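Local coordinates for orotidine 5'-phosphate decarboxylase from Sulfolobus solfataricus, a protein that probably catalyses the decarboxylation of orotidine 5'-monophosphate to uridine 5'-monophosphate, the final step of de novo UMP synthesis, in two crystal structures: PDB 4DBE (chain A, 1.79 Å), residues Ala9-Leu14 and Ser189-Gly194; PDB 4DBD (chain B, 1.70 Å), residues Ala9-Leu14 and Ser189-Gly194. One frame, after least-squares fit of the local backbone (RMSD 0.21 Å); residues are numbered along the deposited sequences.

Structure 1 (4DBE); sequences AMDKPL and SIYNAG. With BMP (6-hydroxyuridine-5'-phosphate), chain C.
The Y191 ring lies against the A9 carbonyl, D11, K12 and L14, joining the loop after the first TIM-barrel strand, 6-10, to the short helix 188-191 beyond the last. K12 crosses Y191 at about a right angle, its chain bent at chi3 (-64°), and CE lies 3.6 Å from Y191 CE1. Its NZ gives N192 OD1 a hydrogen bond of 2.7 Å, and a water bridges NZ, weakly, to N192 ND2. The A9 carbonyl lies at the ring edge, O 3.3 Å from Y191 CE2. The L14 and Y191 side chains also cross at about a right angle, CD1 3.7 Å from Y191 CB, with chi2 at 67°. Y191 OH bonds to Y67 of the second subunit and to a water that also meets D11 OD2 and BMP OP2. D11 OD2 accepts a 2.7 Å bond from O3' of the inhibitor BMP, consistent with its predicted place in the substrate site.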
loop_
_atom_site.group_PDB
_atom_site.type_symbol
_atom_site.label_atom_id
_atom_site.label_comp_id
_atom_site.label_asym_id
_atom_site.label_seq_id
_atom_site.Cartn_x
_atom_site.Cartn_y
_atom_site.Cartn_z
ATOM N N ALA A 9 5.985 -8.130 14.114
ATOM C CA ALA A 9 5.918 -7.161 13.033
ATOM C C ALA A 9 7.320 -6.581 12.854
ATOM O O ALA A 9 7.703 -5.627 13.537
ATOM C CB ALA A 9 4.900 -6.063 13.314
ATOM N N MET A 10 8.089 -7.202 11.967
ATOM C CA MET A 10 9.444 -6.751 11.716
ATOM C C MET A 10 9.419 -5.558 10.768
ATOM O O MET A 10 9.574 -5.696 9.551
ATOM C CB MET A 10 10.311 -7.889 11.161
ATOM C CG MET A 10 11.810 -7.605 11.219
ATOM S SD MET A 10 12.740 -9.082 10.782
ATOM C CE MET A 10 11.815 -10.300 11.709
ATOM N N ASP A 11 9.214 -4.382 11.350
ATOM C CA ASP A 11 9.197 -3.130 10.601
ATOM C C ASP A 11 10.532 -2.412 10.719
ATOM O O ASP A 11 10.720 -1.335 10.165
ATOM C CB ASP A 11 8.076 -2.240 11.138
ATOM C CG ASP A 11 6.711 -2.828 10.873
ATOM O OD1 ASP A 11 6.519 -3.369 9.757
ATOM O OD2 ASP A 11 5.831 -2.772 11.772
ATOM N N LYS A 12 11.435 -3.027 11.472
ATOM C CA LYS A 12 12.764 -2.503 11.752
ATOM C C LYS A 12 13.642 -3.736 11.932
ATOM O O LYS A 12 13.183 -4.755 12.433
ATOM C CB LYS A 12 12.743 -1.673 13.047
ATOM C CG LYS A 12 14.063 -0.998 13.403
ATOM C CD LYS A 12 14.053 -0.363 14.801
ATOM C CE LYS A 12 13.042 0.793 14.919
ATOM N NZ LYS A 12 13.365 1.691 16.089
ATOM N N PRO A 13 14.905 -3.666 11.498
ATOM C CA PRO A 13 15.786 -4.833 11.627
ATOM C C PRO A 13 16.048 -5.273 13.075
ATOM O O PRO A 13 16.205 -4.442 13.963
ATOM C CB PRO A 13 17.100 -4.342 11.009
ATOM C CG PRO A 13 16.705 -3.232 10.098
ATOM C CD PRO A 13 15.541 -2.564 10.759
ATOM N N LEU A 14 16.079 -6.581 13.295
ATOM C CA LEU A 14 16.640 -7.156 14.513
ATOM C C LEU A 14 17.819 -8.033 14.094
ATOM O O LEU A 14 17.844 -8.561 12.982
ATOM C CB LEU A 14 15.612 -8.005 15.272
ATOM C CG LEU A 14 14.361 -7.346 15.877
ATOM C CD1 LEU A 14 13.444 -6.830 14.782
ATOM C CD2 LEU A 14 13.579 -8.331 16.758
ATOM N N SER A 189 6.623 -2.928 20.637
ATOM C CA SER A 189 6.741 -3.371 22.024
ATOM C C SER A 189 7.774 -4.477 22.147
ATOM O O SER A 189 8.272 -4.741 23.234
ATOM C CB SER A 189 5.394 -3.856 22.578
ATOM O OG SER A 189 4.520 -2.769 22.757
ATOM N N ILE A 190 8.080 -5.134 21.032
ATOM C CA ILE A 190 9.157 -6.115 20.998
ATOM C C ILE A 190 10.447 -5.499 20.463
ATOM O O ILE A 190 11.450 -5.467 21.174
ATOM C CB ILE A 190 8.784 -7.380 20.183
ATOM C CG1 ILE A 190 7.646 -8.134 20.884
ATOM C CG2 ILE A 190 10.014 -8.296 19.997
ATOM C CD1 ILE A 190 6.924 -9.155 19.986
ATOM N N TYR A 191 10.428 -4.982 19.239
ATOM C CA TYR A 191 11.697 -4.611 18.585
ATOM C C TYR A 191 12.385 -3.343 19.108
ATOM O O TYR A 191 13.592 -3.177 18.922
ATOM C CB TYR A 191 11.584 -4.611 17.049
ATOM C CG TYR A 191 10.707 -3.543 16.413
ATOM C CD1 TYR A 191 11.016 -2.187 16.526
ATOM C CD2 TYR A 191 9.601 -3.902 15.641
ATOM C CE1 TYR A 191 10.224 -1.216 15.910
ATOM C CE2 TYR A 191 8.800 -2.934 15.022
ATOM C CZ TYR A 191 9.118 -1.606 15.152
ATOM O OH TYR A 191 8.330 -0.645 14.536
ATOM N N ASN A 192 11.637 -2.464 19.766
ATOM C CA ASN A 192 12.223 -1.292 20.422
ATOM C C ASN A 192 12.499 -1.497 21.913
ATOM O O ASN A 192 12.980 -0.581 22.578
ATOM C CB ASN A 192 11.337 -0.055 20.248
ATOM C CG ASN A 192 11.485 0.595 18.884
ATOM O OD1 ASN A 192 12.408 0.293 18.133
ATOM N ND2 ASN A 192 10.574 1.517 18.568
ATOM N N ALA A 193 12.167 -2.672 22.445
ATOM C CA ALA A 193 12.454 -2.992 23.846
ATOM C C ALA A 193 13.954 -3.046 24.097
ATOM O O ALA A 193 14.723 -3.333 23.184
ATOM C CB ALA A 193 11.821 -4.315 24.232
ATOM N N GLY A 194 14.366 -2.785 25.337
ATOM C CA GLY A 194 15.776 -2.855 25.679
ATOM C C GLY A 194 16.301 -4.239 25.344
ATOM O O GLY A 194 17.407 -4.398 24.845
HETATM P P BMP C . 3.150 -1.862 16.451
HETATM O OP1 BMP C . 2.023 -0.980 16.778
HETATM O OP2 BMP C . 4.652 -1.309 16.664
HETATM O OP3 BMP C . 3.041 -3.147 17.393
HETATM O "O5'" BMP C . 3.008 -2.424 14.960
HETATM C "C5'" BMP C . 1.764 -2.862 14.438
HETATM C "C4'" BMP C . 1.953 -3.548 13.098
HETATM O "O4'" BMP C . 0.652 -3.938 12.584
HETATM C "C3'" BMP C . 2.600 -2.685 12.015
HETATM O "O3'" BMP C . 3.342 -3.509 11.119
HETATM C "C2'" BMP C . 1.386 -2.115 11.287
HETATM O "O2'" BMP C . 1.635 -1.730 9.957
HETATM C "C1'" BMP C . 0.408 -3.292 11.353
HETATM N N1 BMP C . -1.012 -2.900 11.316
HETATM C C2 BMP C . -1.531 -2.016 12.195
HETATM O O2 BMP C . -0.833 -1.492 13.040
HETATM N N3 BMP C . -2.834 -1.672 12.141
HETATM C C4 BMP C . -3.668 -2.221 11.227
HETATM O O4 BMP C . -4.852 -1.903 11.200
HETATM C C5 BMP C . -3.158 -3.163 10.312
HETATM C C6 BMP C . -1.826 -3.491 10.385
HETATM O O1 BMP C . -1.305 -4.392 9.542
HETATM O O HOH W 1 5.898 -1.368 14.032
HETATM O O HOH W 2 10.361 3.186 16.036
#

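Structure 2 (4DBD); sequences AMDKPL and SIYNAG.
Against the ring of Y191 lie the A9 carbonyl, D11, K12 and L14. The K12 and Y191 side chains cross at about a right angle; the K12 chain runs extended beyond CG, and CD comes to 3.5 Å from Y191 CE1. NZ donates to N192 OD1 at 3.1 Å, and a water links NZ, by a weak bond, to N192 ND2. At the ring edge the A9 carbonyl O stands 3.1 Å from Y191 CE2. The L14 and Y191 side chains also cross at about a right angle, CD2 4.1 Å from Y191 CB, with chi2 at -170°. The phenol oxygen of Y191 bonds to Y67 of the second subunit and to a water, which also meets D11 OD2, a predicted substrate-binding carboxylate.

What differs
The ligand bonds differ. BMP is present in structure 1 alone, where its O3' donates to D11(A) OD2 at 2.7 Å and its ribose also touches A9(A). In structure 2 a sulfate ion occupies this place wholly or in part, so neither site is empty. The D11(B) carboxylate therefore lacks that ribose partner, yet D11(A) and D11(B) keep the same place. The water between D11(A) and Y191(A) has its counterpart at the same position between D11(B) and Y191(B); the phosphate oxygen OP2 that it meets in structure 1 belongs to BMP and is absent from structure 2. The bond K12(A) NZ to N192(A) OD1 is kept as K12(B) NZ to N192(B) OD1, as is the water next to N192(A) and N192(B). In the packing, Y191(A), N192(A) and their counterparts keep their place, and the CA atoms coincide within the error. The models part at L14: chi2 is 67° in L14(A) and -170° in L14(B), and the place of L14(A) CD1 is left in structure 2. The touches on M10(A) / M10(B) and Y191(A) / Y191(B) stay: L14(A) CG is 4.1 Å from Y191(A) CB, L14(B) CG 4.2 Å from Y191(B) CB. L14(A) CG also stays near K12(A) O (4.5 Å), as L14(B) CG does near K12(B) O (4.4 Å). M10(A) and M10(B) also lie differently, outside the contact itself.

Structure 2 (4DBD)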
loop_
_atom_site.group_PDB
_atom_site.type_symbol
_atom_site.label_atom_id
_atom_site.label_comp_id
_atom_site.label_asym_id
_atom_site.label_seq_id
_atom_site.Cartn_x
_atom_site.Cartn_y
_atom_site.Cartn_z
ATOM N N ALA B 9 5.995 -8.197 14.141
ATOM C CA ALA B 9 5.952 -7.254 13.032
ATOM C C ALA B 9 7.328 -6.645 12.917
ATOM O O ALA B 9 7.661 -5.692 13.634
ATOM C CB ALA B 9 4.892 -6.177 13.254
ATOM N N MET B 10 8.152 -7.218 12.049
ATOM C CA MET B 10 9.513 -6.727 11.921
ATOM C C MET B 10 9.568 -5.558 10.958
ATOM O O MET B 10 9.837 -5.726 9.768
ATOM C CB MET B 10 10.476 -7.840 11.505
ATOM C CG MET B 10 11.924 -7.418 11.607
ATOM S SD MET B 10 13.044 -8.816 11.813
ATOM C CE MET B 10 12.766 -9.679 10.263
ATOM N N ASP B 11 9.306 -4.371 11.491
ATOM C CA ASP B 11 9.327 -3.140 10.712
ATOM C C ASP B 11 10.611 -2.356 10.991
ATOM O O ASP B 11 10.845 -1.291 10.414
ATOM C CB ASP B 11 8.093 -2.299 11.054
ATOM C CG ASP B 11 6.802 -2.975 10.650
ATOM O OD1 ASP B 11 6.726 -3.480 9.502
ATOM O OD2 ASP B 11 5.865 -3.008 11.480
ATOM N N LYS B 12 11.428 -2.889 11.898
ATOM C CA LYS B 12 12.808 -2.454 12.074
ATOM C C LYS B 12 13.672 -3.702 12.122
ATOM O O LYS B 12 13.224 -4.746 12.604
ATOM C CB LYS B 12 12.976 -1.682 13.381
ATOM C CG LYS B 12 12.631 -0.208 13.312
ATOM C CD LYS B 12 12.984 0.437 14.642
ATOM C CE LYS B 12 12.802 1.942 14.630
ATOM N NZ LYS B 12 13.105 2.487 15.986
ATOM N N PRO B 13 14.918 -3.600 11.632
ATOM C CA PRO B 13 15.851 -4.729 11.623
ATOM C C PRO B 13 16.122 -5.312 13.011
ATOM O O PRO B 13 16.357 -4.561 13.963
ATOM C CB PRO B 13 17.135 -4.105 11.064
ATOM C CG PRO B 13 16.655 -2.977 10.204
ATOM C CD PRO B 13 15.465 -2.422 10.934
ATOM N N LEU B 14 16.056 -6.636 13.115
ATOM C CA LEU B 14 16.583 -7.358 14.269
ATOM C C LEU B 14 17.677 -8.309 13.774
ATOM O O LEU B 14 17.630 -8.778 12.639
ATOM C CB LEU B 14 15.484 -8.144 14.984
ATOM C CG LEU B 14 14.530 -7.347 15.874
ATOM C CD1 LEU B 14 13.667 -8.279 16.710
ATOM C CD2 LEU B 14 15.311 -6.413 16.782
ATOM N N SER B 189 6.497 -2.945 20.607
ATOM C CA SER B 189 6.581 -3.510 21.953
ATOM C C SER B 189 7.770 -4.471 22.086
ATOM O O SER B 189 8.353 -4.609 23.157
ATOM C CB SER B 189 5.282 -4.228 22.306
ATOM O OG SER B 189 4.225 -3.300 22.486
ATOM N N ILE B 190 8.136 -5.127 20.989
ATOM C CA ILE B 190 9.259 -6.063 21.005
ATOM C C ILE B 190 10.530 -5.450 20.430
ATOM O O ILE B 190 11.567 -5.403 21.110
ATOM C CB ILE B 190 8.905 -7.356 20.224
ATOM C CG1 ILE B 190 7.801 -8.132 20.972
ATOM C CG2 ILE B 190 10.159 -8.207 19.978
ATOM C CD1 ILE B 190 6.992 -9.071 20.118
ATOM N N TYR B 191 10.473 -4.973 19.186
ATOM C CA TYR B 191 11.708 -4.574 18.515
ATOM C C TYR B 191 12.326 -3.266 19.015
ATOM O O TYR B 191 13.509 -3.003 18.752
ATOM C CB TYR B 191 11.589 -4.631 16.973
ATOM C CG TYR B 191 10.652 -3.633 16.316
ATOM C CD1 TYR B 191 10.959 -2.282 16.289
ATOM C CD2 TYR B 191 9.480 -4.057 15.680
ATOM C CE1 TYR B 191 10.116 -1.364 15.669
ATOM C CE2 TYR B 191 8.625 -3.140 15.051
ATOM C CZ TYR B 191 8.959 -1.798 15.050
ATOM O OH TYR B 191 8.141 -0.864 14.437
ATOM N N ASN B 192 11.543 -2.465 19.740
ATOM C CA ASN B 192 12.051 -1.252 20.383
ATOM C C ASN B 192 12.316 -1.440 21.884
ATOM O O ASN B 192 12.622 -0.474 22.596
ATOM C CB ASN B 192 11.100 -0.067 20.178
ATOM C CG ASN B 192 11.290 0.625 18.831
ATOM O OD1 ASN B 192 12.277 0.406 18.132
ATOM N ND2 ASN B 192 10.338 1.486 18.476
ATOM N N ALA B 193 12.176 -2.670 22.375
ATOM C CA ALA B 193 12.443 -2.941 23.789
ATOM C C ALA B 193 13.951 -3.015 24.030
ATOM O O ALA B 193 14.725 -3.274 23.101
ATOM C CB ALA B 193 11.758 -4.223 24.234
ATOM N N GLY B 194 14.370 -2.771 25.270
ATOM C CA GLY B 194 15.773 -2.904 25.628
ATOM C C GLY B 194 16.264 -4.274 25.217
ATOM O O GLY B 194 17.233 -4.406 24.458
HETATM O O HOH W 3 5.674 -1.930 13.735
HETATM O O HOH W 4 9.768 3.377 16.370
#